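Local structure of CalS13 (Micromonospora echinospora, 4ZAS) at residues I71-G82 and G229-Y240; T139-L147 and H162-L173. The protein probably transfers an amino group onto a dTDP-linked keto sugar, using pyridoxal 5'-phosphate as cofactor. All coordinates share one frame; numbering follows the deposited sequence.

Interaction 1 of 2, residues I71-G82 and G229-Y240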
loop_
_atom_site.group_PDB
_atom_site.type_symbol
_atom_site.label_atom_id
_atom_site.label_comp_id
_atom_site.label_asym_id
_atom_site.label_seq_id
_atom_site.Cartn_x
_atom_site.Cartn_y
_atom_site.Cartn_z
ATOM N N ILE A 71 16.461 16.666 6.609
ATOM C CA ILE A 71 17.362 15.895 5.773
ATOM C C ILE A 71 18.204 16.861 4.960
ATOM O O ILE A 71 19.333 16.567 4.619
ATOM C CB ILE A 71 16.579 14.919 4.898
ATOM C CG1 ILE A 71 15.955 13.835 5.773
ATOM C CG2 ILE A 71 17.472 14.318 3.821
ATOM C CD1 ILE A 71 15.216 12.811 5.011
ATOM N N GLY A 72 17.658 18.029 4.659
ATOM C CA GLY A 72 18.405 19.002 3.885
ATOM C C GLY A 72 18.221 18.787 2.403
ATOM O O GLY A 72 19.013 19.272 1.611
ATOM N N ASN A 73 17.165 18.056 2.044
ATOM C CA ASN A 73 16.762 17.789 0.660
ATOM C C ASN A 73 15.241 17.877 0.561
ATOM O O ASN A 73 14.528 17.060 1.151
ATOM C CB ASN A 73 17.234 16.412 0.212
ATOM C CG ASN A 73 16.924 16.126 -1.247
ATOM O OD1 ASN A 73 16.156 16.847 -1.891
ATOM N ND2 ASN A 73 17.474 15.032 -1.761
ATOM N N PRO A 74 14.733 18.883 -0.164
ATOM C CA PRO A 74 13.288 19.134 -0.208
ATOM C C PRO A 74 12.467 18.103 -1.011
ATOM O O PRO A 74 11.233 18.074 -0.870
ATOM C CB PRO A 74 13.209 20.524 -0.852
ATOM C CG PRO A 74 14.438 20.614 -1.700
ATOM C CD PRO A 74 15.495 19.876 -0.937
ATOM N N ARG A 75 13.127 17.276 -1.824
ATOM C CA ARG A 75 12.412 16.345 -2.705
ATOM C C ARG A 75 11.916 15.106 -1.983
ATOM O O ARG A 75 12.348 13.985 -2.264
ATOM C CB ARG A 75 13.314 15.936 -3.872
ATOM C CG ARG A 75 13.738 17.112 -4.732
ATOM C CD ARG A 75 15.061 16.819 -5.350
ATOM N NE ARG A 75 15.635 18.012 -5.944
ATOM C CZ ARG A 75 16.821 18.467 -5.572
ATOM N NH1 ARG A 75 17.467 17.820 -4.606
ATOM N NH2 ARG A 75 17.339 19.563 -6.111
ATOM N N VAL A 76 10.970 15.308 -1.079
ATOM C CA VAL A 76 10.452 14.228 -0.263
ATOM C C VAL A 76 9.048 13.840 -0.716
ATOM O O VAL A 76 8.149 14.679 -0.798
ATOM C CB VAL A 76 10.447 14.623 1.223
ATOM C CG1 VAL A 76 9.877 13.476 2.079
ATOM C CG2 VAL A 76 11.850 14.974 1.675
ATOM N N VAL A 77 8.871 12.569 -1.034
ATOM C CA VAL A 77 7.575 12.053 -1.409
ATOM C C VAL A 77 7.112 11.033 -0.382
ATOM O O VAL A 77 7.630 9.917 -0.352
ATOM C CB VAL A 77 7.623 11.428 -2.822
ATOM C CG1 VAL A 77 6.266 10.840 -3.204
ATOM C CG2 VAL A 77 8.074 12.464 -3.838
ATOM N N SER A 78 6.137 11.387 0.453
ATOM C CA SER A 78 5.619 10.434 1.442
ATOM C C SER A 78 4.869 9.277 0.741
ATOM O O SER A 78 4.368 9.430 -0.395
ATOM C CB SER A 78 4.701 11.140 2.451
ATOM O OG SER A 78 3.531 11.678 1.819
ATOM N N VAL A 79 4.855 8.106 1.387
ATOM C CA VAL A 79 4.164 6.919 0.863
ATOM C C VAL A 79 3.576 6.152 2.047
ATOM O O VAL A 79 3.905 6.451 3.187
ATOM C CB VAL A 79 5.095 6.012 0.031
ATOM C CG1 VAL A 79 5.321 6.552 -1.401
ATOM C CG2 VAL A 79 6.415 5.779 0.781
ATOM N N ASN A 80 2.721 5.160 1.785
ATOM C CA ASN A 80 1.960 4.539 2.872
ATOM C C ASN A 80 2.748 3.433 3.606
ATOM O O ASN A 80 2.231 2.849 4.556
ATOM C CB ASN A 80 0.569 4.026 2.387
ATOM C CG ASN A 80 0.640 3.004 1.252
ATOM O OD1 ASN A 80 1.710 2.593 0.805
ATOM N ND2 ASN A 80 -0.535 2.566 0.803
ATOM N N CYS A 81 3.960 3.135 3.134
ATOM C CA CYS A 81 4.959 2.316 3.855
ATOM C C CYS A 81 6.296 2.318 3.114
ATOM O O CYS A 81 6.366 2.719 1.949
ATOM C CB CYS A 81 4.497 0.865 4.060
ATOM S SG CYS A 81 4.122 -0.064 2.589
ATOM N N GLY A 82 7.345 1.840 3.785
ATOM C CA GLY A 82 8.676 1.789 3.209
ATOM C C GLY A 82 8.797 0.853 2.018
ATOM O O GLY A 82 9.488 1.146 1.042
ATOM N N GLY A 229 3.841 4.015 7.258
ATOM C CA GLY A 229 4.332 5.013 6.333
ATOM C C GLY A 229 5.799 4.941 5.972
ATOM O O GLY A 229 6.594 4.156 6.522
ATOM N N GLY A 230 6.159 5.809 5.041
ATOM C CA GLY A 230 7.525 5.953 4.619
ATOM C C GLY A 230 7.630 7.188 3.768
ATOM O O GLY A 230 6.673 7.945 3.623
ATOM N N PHE A 231 8.807 7.398 3.206
ATOM C CA PHE A 231 8.961 8.427 2.199
ATOM C C PHE A 231 10.176 8.117 1.353
ATOM O O PHE A 231 11.042 7.335 1.751
ATOM C CB PHE A 231 9.065 9.812 2.823
ATOM C CG PHE A 231 10.144 9.944 3.864
ATOM C CD1 PHE A 231 9.886 9.671 5.184
ATOM C CD2 PHE A 231 11.414 10.353 3.514
ATOM C CE1 PHE A 231 10.879 9.822 6.142
ATOM C CE2 PHE A 231 12.404 10.490 4.464
ATOM C CZ PHE A 231 12.135 10.226 5.781
ATOM N N VAL A 232 10.186 8.685 0.156
ATOM C CA VAL A 232 11.284 8.547 -0.786
ATOM C C VAL A 232 11.966 9.903 -0.953
ATOM O O VAL A 232 11.279 10.926 -1.080
ATOM C CB VAL A 232 10.787 8.010 -2.130
ATOM C CG1 VAL A 232 11.941 7.810 -3.075
ATOM C CG2 VAL A 232 9.995 6.729 -1.932
ATOM N N VAL A 233 13.304 9.912 -0.944
ATOM C CA VAL A 233 14.081 11.147 -1.157
ATOM C C VAL A 233 14.791 11.075 -2.516
ATOM O O VAL A 233 15.482 10.113 -2.830
ATOM C CB VAL A 233 15.092 11.383 -0.004
ATOM C CG1 VAL A 233 15.749 12.753 -0.127
ATOM C CG2 VAL A 233 14.403 11.247 1.355
ATOM N N LEU A 234 14.610 12.097 -3.331
ATOM C CA LEU A 234 15.141 12.059 -4.683
ATOM C C LEU A 234 16.298 13.030 -4.848
ATOM O O LEU A 234 16.304 14.103 -4.246
ATOM C CB LEU A 234 14.030 12.375 -5.699
ATOM C CG LEU A 234 12.920 11.341 -5.945
ATOM C CD1 LEU A 234 13.429 9.904 -6.069
ATOM C CD2 LEU A 234 11.891 11.408 -4.845
ATOM N N PRO A 235 17.276 12.659 -5.678
ATOM C CA PRO A 235 18.450 13.506 -5.930
ATOM C C PRO A 235 18.218 14.622 -6.922
ATOM O O PRO A 235 19.052 15.520 -6.954
ATOM C CB PRO A 235 19.489 12.523 -6.465
ATOM C CG PRO A 235 18.701 11.455 -7.082
ATOM C CD PRO A 235 17.434 11.313 -6.247
ATOM N N ASP A 236 17.153 14.570 -7.722
ATOM C CA ASP A 236 16.849 15.682 -8.643
ATOM C C ASP A 236 15.356 15.874 -8.947
ATOM O O ASP A 236 14.515 15.064 -8.591
ATOM C CB ASP A 236 17.626 15.537 -9.963
ATOM C CG ASP A 236 17.422 14.193 -10.632
ATOM O OD1 ASP A 236 16.299 13.923 -11.095
ATOM O OD2 ASP A 236 18.404 13.425 -10.745
ATOM N N ASP A 237 15.041 16.969 -9.611
ATOM C CA ASP A 237 13.656 17.333 -9.832
ATOM C C ASP A 237 12.918 16.416 -10.826
ATOM O O ASP A 237 11.715 16.227 -10.697
ATOM C CB ASP A 237 13.574 18.797 -10.284
ATOM C CG ASP A 237 14.018 19.776 -9.187
ATOM O OD1 ASP A 237 14.182 19.340 -8.025
ATOM O OD2 ASP A 237 14.182 20.984 -9.470
ATOM N N ASP A 238 13.607 15.831 -11.800
ATOM C CA ASP A 238 12.918 14.934 -12.733
ATOM C C ASP A 238 12.393 13.715 -12.000
ATOM O O ASP A 238 11.235 13.328 -12.157
ATOM C CB ASP A 238 13.827 14.463 -13.869
ATOM C CG ASP A 238 14.085 15.538 -14.888
ATOM O OD1 ASP A 238 13.415 16.593 -14.819
ATOM O OD2 ASP A 238 14.948 15.319 -15.771
ATOM N N LEU A 239 13.257 13.111 -11.193
ATOM C CA LEU A 239 12.863 11.930 -10.469
ATOM C C LEU A 239 11.778 12.270 -9.434
ATOM O O LEU A 239 10.834 11.500 -9.248
ATOM C CB LEU A 239 14.081 11.284 -9.805
ATOM C CG LEU A 239 15.137 10.711 -10.753
ATOM C CD1 LEU A 239 16.242 10.052 -9.969
ATOM C CD2 LEU A 239 14.508 9.716 -11.691
ATOM N N TYR A 240 11.885 13.440 -8.808
ATOM C CA TYR A 240 10.890 13.880 -7.842
ATOM C C TYR A 240 9.509 14.041 -8.493
ATOM O O TYR A 240 8.511 13.562 -7.960
ATOM C CB TYR A 240 11.299 15.200 -7.196
ATOM C CG TYR A 240 10.217 15.772 -6.311
ATOM C CD1 TYR A 240 10.045 15.310 -5.011
ATOM C CD2 TYR A 240 9.348 16.761 -6.778
ATOM C CE1 TYR A 240 9.058 15.828 -4.193
ATOM C CE2 TYR A 240 8.355 17.279 -5.964
ATOM C CZ TYR A 240 8.217 16.807 -4.670
ATOM O OH TYR A 240 7.240 17.316 -3.849
#

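Interaction 2 of 2, residues T139-L147 and H162-L173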
loop_
_atom_site.group_PDB
_atom_site.type_symbol
_atom_site.label_atom_id
_atom_site.label_comp_id
_atom_site.label_asym_id
_atom_site.label_seq_id
_atom_site.Cartn_x
_atom_site.Cartn_y
_atom_site.Cartn_z
ATOM N N THR A 139 30.430 -5.182 8.481
ATOM C CA THR A 139 29.393 -4.146 8.529
ATOM C C THR A 139 27.964 -4.699 8.454
ATOM O O THR A 139 27.003 -4.001 8.763
ATOM C CB THR A 139 29.550 -3.133 7.367
ATOM O OG1 THR A 139 29.474 -3.828 6.117
ATOM C CG2 THR A 139 30.882 -2.401 7.424
ATOM N N LEU A 140 27.847 -5.952 8.027
ATOM C CA LEU A 140 26.578 -6.590 7.723
ATOM C C LEU A 140 25.920 -5.930 6.505
ATOM O O LEU A 140 24.792 -6.278 6.145
ATOM C CB LEU A 140 25.645 -6.550 8.937
ATOM C CG LEU A 140 26.174 -7.176 10.230
ATOM C CD1 LEU A 140 25.173 -7.001 11.349
ATOM C CD2 LEU A 140 26.540 -8.657 10.073
ATOM N N ASN A 141 26.638 -5.015 5.848
ATOM C CA ASN A 141 26.145 -4.397 4.615
ATOM C C ASN A 141 26.770 -5.032 3.368
ATOM O O ASN A 141 27.601 -5.920 3.472
ATOM C CB ASN A 141 26.392 -2.879 4.624
ATOM C CG ASN A 141 25.504 -2.150 5.620
ATOM O OD1 ASN A 141 24.423 -2.624 5.954
ATOM N ND2 ASN A 141 25.950 -0.987 6.085
ATOM N N MET A 142 26.371 -4.559 2.190
ATOM C CA MET A 142 26.802 -5.149 0.920
ATOM C C MET A 142 28.310 -5.083 0.737
ATOM O O MET A 142 28.928 -4.061 1.004
ATOM C CB MET A 142 26.127 -4.444 -0.257
ATOM C CG MET A 142 26.468 -5.027 -1.608
ATOM S SD MET A 142 25.727 -4.116 -2.974
ATOM C CE MET A 142 23.981 -4.481 -2.754
ATOM N N ASP A 143 28.883 -6.181 0.255
ATOM C CA ASP A 143 30.280 -6.224 -0.136
ATOM C C ASP A 143 30.447 -5.447 -1.423
ATOM O O ASP A 143 30.043 -5.905 -2.488
ATOM C CB ASP A 143 30.733 -7.671 -0.314
ATOM C CG ASP A 143 32.223 -7.802 -0.529
ATOM O OD1 ASP A 143 32.831 -6.904 -1.147
ATOM O OD2 ASP A 143 32.782 -8.828 -0.092
ATOM N N LEU A 144 31.036 -4.267 -1.332
ATOM C CA LEU A 144 31.120 -3.394 -2.500
ATOM C C LEU A 144 32.097 -3.883 -3.567
ATOM O O LEU A 144 32.000 -3.491 -4.738
ATOM C CB LEU A 144 31.492 -1.993 -2.055
ATOM C CG LEU A 144 30.391 -1.420 -1.179
ATOM C CD1 LEU A 144 30.669 0.024 -0.938
ATOM C CD2 LEU A 144 29.051 -1.608 -1.873
ATOM N N ASP A 145 33.010 -4.764 -3.170
ATOM C CA ASP A 145 33.935 -5.362 -4.118
ATOM C C ASP A 145 33.238 -6.495 -4.851
ATOM O O ASP A 145 33.483 -6.706 -6.038
ATOM C CB ASP A 145 35.190 -5.871 -3.413
ATOM C CG ASP A 145 36.047 -4.750 -2.861
ATOM O OD1 ASP A 145 36.315 -3.768 -3.596
ATOM O OD2 ASP A 145 36.419 -4.843 -1.672
ATOM N N ASP A 146 32.374 -7.228 -4.152
ATOM C CA ASP A 146 31.563 -8.241 -4.821
ATOM C C ASP A 146 30.584 -7.585 -5.794
ATOM O O ASP A 146 30.303 -8.124 -6.865
ATOM C CB ASP A 146 30.786 -9.096 -3.830
ATOM C CG ASP A 146 30.134 -10.302 -4.498
ATOM O OD1 ASP A 146 30.797 -10.971 -5.329
ATOM O OD2 ASP A 146 28.943 -10.548 -4.224
ATOM N N LEU A 147 30.058 -6.431 -5.393
ATOM C CA LEU A 147 29.183 -5.635 -6.237
ATOM C C LEU A 147 29.875 -5.259 -7.533
ATOM O O LEU A 147 29.315 -5.415 -8.621
ATOM C CB LEU A 147 28.736 -4.372 -5.513
ATOM C CG LEU A 147 27.923 -3.406 -6.378
ATOM C CD1 LEU A 147 26.581 -4.017 -6.757
ATOM C CD2 LEU A 147 27.732 -2.080 -5.664
ATOM N N HIS A 162 21.311 0.161 4.551
ATOM C CA HIS A 162 22.051 0.611 5.729
ATOM C C HIS A 162 21.565 -0.179 6.932
ATOM O O HIS A 162 20.808 0.337 7.750
ATOM C CB HIS A 162 21.824 2.096 5.985
ATOM C CG HIS A 162 22.133 2.978 4.817
ATOM N ND1 HIS A 162 23.421 3.233 4.391
ATOM C CD2 HIS A 162 21.318 3.679 3.990
ATOM C CE1 HIS A 162 23.386 4.057 3.356
ATOM N NE2 HIS A 162 22.124 4.343 3.094
ATOM N N TRP A 163 22.009 -1.420 7.056
ATOM C CA TRP A 163 21.511 -2.281 8.119
ATOM C C TRP A 163 21.718 -1.652 9.503
ATOM O O TRP A 163 22.790 -1.123 9.805
ATOM C CB TRP A 163 22.167 -3.663 8.045
ATOM C CG TRP A 163 21.504 -4.668 8.927
ATOM C CD1 TRP A 163 22.055 -5.312 10.002
ATOM C CD2 TRP A 163 20.146 -5.127 8.836
ATOM N NE1 TRP A 163 21.128 -6.156 10.574
ATOM C CE2 TRP A 163 19.948 -6.058 9.875
ATOM C CE3 TRP A 163 19.079 -4.842 7.974
ATOM C CZ2 TRP A 163 18.727 -6.710 10.073
ATOM C CZ3 TRP A 163 17.864 -5.493 8.177
ATOM C CH2 TRP A 163 17.704 -6.413 9.215
ATOM N N LEU A 164 20.637 -1.644 10.285
ATOM C CA LEU A 164 20.569 -1.077 11.638
ATOM C C LEU A 164 20.853 0.418 11.685
ATOM O O LEU A 164 20.988 0.987 12.760
ATOM C CB LEU A 164 21.530 -1.816 12.559
ATOM C CG LEU A 164 21.248 -3.314 12.539
ATOM C CD1 LEU A 164 22.274 -4.051 13.350
ATOM C CD2 LEU A 164 19.829 -3.599 13.047
ATOM N N GLY A 165 20.911 1.059 10.525
ATOM C CA GLY A 165 21.243 2.473 10.467
ATOM C C GLY A 165 22.737 2.750 10.435
ATOM O O GLY A 165 23.176 3.882 10.680
ATOM N N TYR A 166 23.532 1.722 10.146
ATOM C CA TYR A 166 24.960 1.919 9.929
ATOM C C TYR A 166 25.173 2.178 8.448
ATOM O O TYR A 166 24.907 1.315 7.617
ATOM C CB TYR A 166 25.812 0.714 10.414
ATOM C CG TYR A 166 27.301 0.954 10.260
ATOM C CD1 TYR A 166 28.048 1.549 11.279
ATOM C CD2 TYR A 166 27.960 0.622 9.083
ATOM C CE1 TYR A 166 29.425 1.785 11.135
ATOM C CE2 TYR A 166 29.334 0.853 8.931
ATOM C CZ TYR A 166 30.061 1.436 9.958
ATOM O OH TYR A 166 31.414 1.668 9.793
ATOM N N PRO A 167 25.627 3.377 8.115
ATOM C CA PRO A 167 25.756 3.783 6.710
ATOM C C PRO A 167 26.736 2.978 5.862
ATOM O O PRO A 167 27.901 2.809 6.214
ATOM C CB PRO A 167 26.235 5.231 6.809
ATOM C CG PRO A 167 25.738 5.697 8.156
ATOM C CD PRO A 167 25.866 4.489 9.050
ATOM N N VAL A 168 26.249 2.511 4.720
ATOM C CA VAL A 168 27.110 2.009 3.653
ATOM C C VAL A 168 28.143 3.078 3.267
ATOM O O VAL A 168 27.862 4.277 3.353
ATOM C CB VAL A 168 26.250 1.605 2.452
ATOM C CG1 VAL A 168 27.108 1.253 1.242
ATOM C CG2 VAL A 168 25.335 0.446 2.849
ATOM N N ASP A 169 29.348 2.669 2.884
ATOM C CA ASP A 169 30.317 3.637 2.378
ATOM C C ASP A 169 29.857 4.150 1.025
ATOM O O ASP A 169 30.181 3.559 0.005
ATOM C CB ASP A 169 31.706 3.024 2.230
ATOM C CG ASP A 169 32.770 4.071 1.992
ATOM O OD1 ASP A 169 32.767 4.698 0.912
ATOM O OD2 ASP A 169 33.623 4.258 2.886
ATOM N N LEU A 170 29.119 5.251 1.003
ATOM C CA LEU A 170 28.470 5.672 -0.236
ATOM C C LEU A 170 29.497 6.188 -1.253
ATOM O O LEU A 170 29.347 5.998 -2.458
ATOM C CB LEU A 170 27.375 6.719 0.057
ATOM C CG LEU A 170 26.155 6.226 0.872
ATOM C CD1 LEU A 170 25.146 7.339 1.202
ATOM C CD2 LEU A 170 25.446 5.046 0.224
ATOM N N ASN A 171 30.563 6.791 -0.757
ATOM C CA ASN A 171 31.650 7.270 -1.604
ATOM C C ASN A 171 32.227 6.130 -2.450
ATOM O O ASN A 171 32.468 6.266 -3.652
ATOM C CB ASN A 171 32.758 7.846 -0.727
ATOM C CG ASN A 171 32.480 9.251 -0.300
ATOM O OD1 ASN A 171 31.370 9.756 -0.480
ATOM N ND2 ASN A 171 33.462 9.875 0.340
ATOM N N ARG A 172 32.439 4.995 -1.803
ATOM C CA ARG A 172 32.960 3.827 -2.473
ATOM C C ARG A 172 31.926 3.273 -3.443
ATOM O O ARG A 172 32.252 2.926 -4.571
ATOM C CB ARG A 172 33.358 2.772 -1.429
ATOM C CG ARG A 172 33.927 1.492 -1.987
ATOM C CD ARG A 172 35.203 1.755 -2.768
ATOM N NE ARG A 172 35.680 0.511 -3.351
ATOM C CZ ARG A 172 36.531 0.429 -4.364
ATOM N NH1 ARG A 172 37.028 1.529 -4.930
ATOM N NH2 ARG A 172 36.878 -0.768 -4.813
ATOM N N LEU A 173 30.675 3.208 -2.992
ATOM C CA LEU A 173 29.580 2.700 -3.804
ATOM C C LEU A 173 29.507 3.466 -5.108
ATOM O O LEU A 173 29.383 2.870 -6.180
ATOM C CB LEU A 173 28.253 2.803 -3.054
ATOM C CG LEU A 173 26.991 2.496 -3.868
ATOM C CD1 LEU A 173 26.950 1.031 -4.261
ATOM C CD2 LEU A 173 25.763 2.884 -3.078
HETATM O O HOH W 1 28.824 0.007 5.823
#

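Interaction 1 of 2, residues I71-G82 and G229-Y240
Strands 76-79 and 230-233 run antiparallel, their axes 4.3 Å apart and their N-to-C directions 154° apart, with Val77-Val232 and Val79-Gly230 as hydrogen-bonded pairs and Val76-Val233 and Ser78-Phe231 as non-hydrogen-bonded ones. In the first pair the two bonds are equal, Val77 N to Val232 O and Val232 N to Val77 O each measuring 2.9 Å. Gly230 has no room for a side chain, since a CB there would run into Cys81 and Gly82. On the face carrying Phe231, Val76 CG1 lies 3.8 Å from Phe231 CD2, and Ile71 CD1 reaches CE2 of the same ring, which also stacks on Tyr216. On the other face Val77 CG2 sits 3.5 Å from Tyr240 CE1; CG2 is the branch anti to the carbonyl carbon, and this places it against the ring. Beyond the paired strands, the aliphatic part of Arg75 crosses Tyr240 at a slant, Arg75 CB 3.5 Å from Tyr240 CD1, and extends from CG to NE. There NE points almost straight (177°) at Asp237 OD1, 2.9 Å away in the guanidinium plane, forming a salt bridge although the carboxylate is turned 47° from that plane. With only CB left, an alanine here is likely to leave Asp237 without its cationic mate and uncover the part of Tyr240 that Arg75 CG packs on. Asn73 ND2 bonds Leu234 O at 2.9 Å, while its OD1 accepts from Arg75 N in an Asx turn. The arrangement is the antiparallel strand pair at one margin of the seven-stranded mixed sheet in the large domain of fold-type I pyridoxal-phosphate enzymes.

Interaction 2 of 2, residues T139-L147 and H162-L173
Asn141 joins segment 139-147 to the turn at 162-168 through all four heavy atoms of its side chain. Its CB rests 3.9 Å from Val168 CG2, and CG touches the same methyl. With CG anti to the carbonyl carbon (chi1 -70°), the amide is directed at the facing backbone. OD1 then accepts from Trp163 N at 2.9 Å, the donor tilted 17° from the carbonyl plane, while ND2 donates to Tyr166 O at 3.0 Å, with that acceptor close to the amide plane of Asn141. A water accepts from ND2 too, 3.1 Å away, and donates to Pro167 O. Three bonds therefore fix the rotation of this buried amide. Thr139 OG1 accepts from Asn141 N in an ST turn, which helps fix the backbone from which the asparagine side chain springs. Nearby, Leu140 CD1 meets the edge of the Trp163 indole at CD1, 3.8 Å away; the indole NE1 is bonded to His381. Farther along, the first turns of helices 144-150 and 170-180 pack through leucines: Leu147 CD2 lies 3.5 Å from Leu173 CD1, and the side chains of Leu144 and Arg172 run antiparallel to one another, Leu144 CD1 3.7 Å from Arg172 CG. At the exposed margin Arg172 NH2 reaches Asp145 OD1 at 3.3 Å, a long salt bridge whose carboxylate and guanidinium planes stand 64° apart. Asp143 and Asp169 cap the two helices. The chemistry is thus graded: a directional amide sets how the two loops lie against each other, apolar methyls close the space between the helix starts, and the solvent-facing ion pair probably adds little by comparison.

In the fold
Interaction 2 is nested along the chain inside the loop closed by interaction 1, yet the two do not touch: their centres are 21 Å apart and their nearest atoms about 10 Å. Both bear on the same seven-stranded sheet. Segments 71-82 and 229-240 contribute strands 76-79, at one margin, and 230-233, whereas 139-147 and 162-173 pack on strand 155-161, with two strands, 213-217 and 189-193, between it and 230-233. The active site lies near both. Gly82 N bonds the phosphate of the pyridoxal-modified lysine at position 222, and the side chain of Cys81 is about 8 Å from the bound dTDP-4-keto-6-deoxyglucose. The side chain of Trp163 comes within about 5 Å of that ligand.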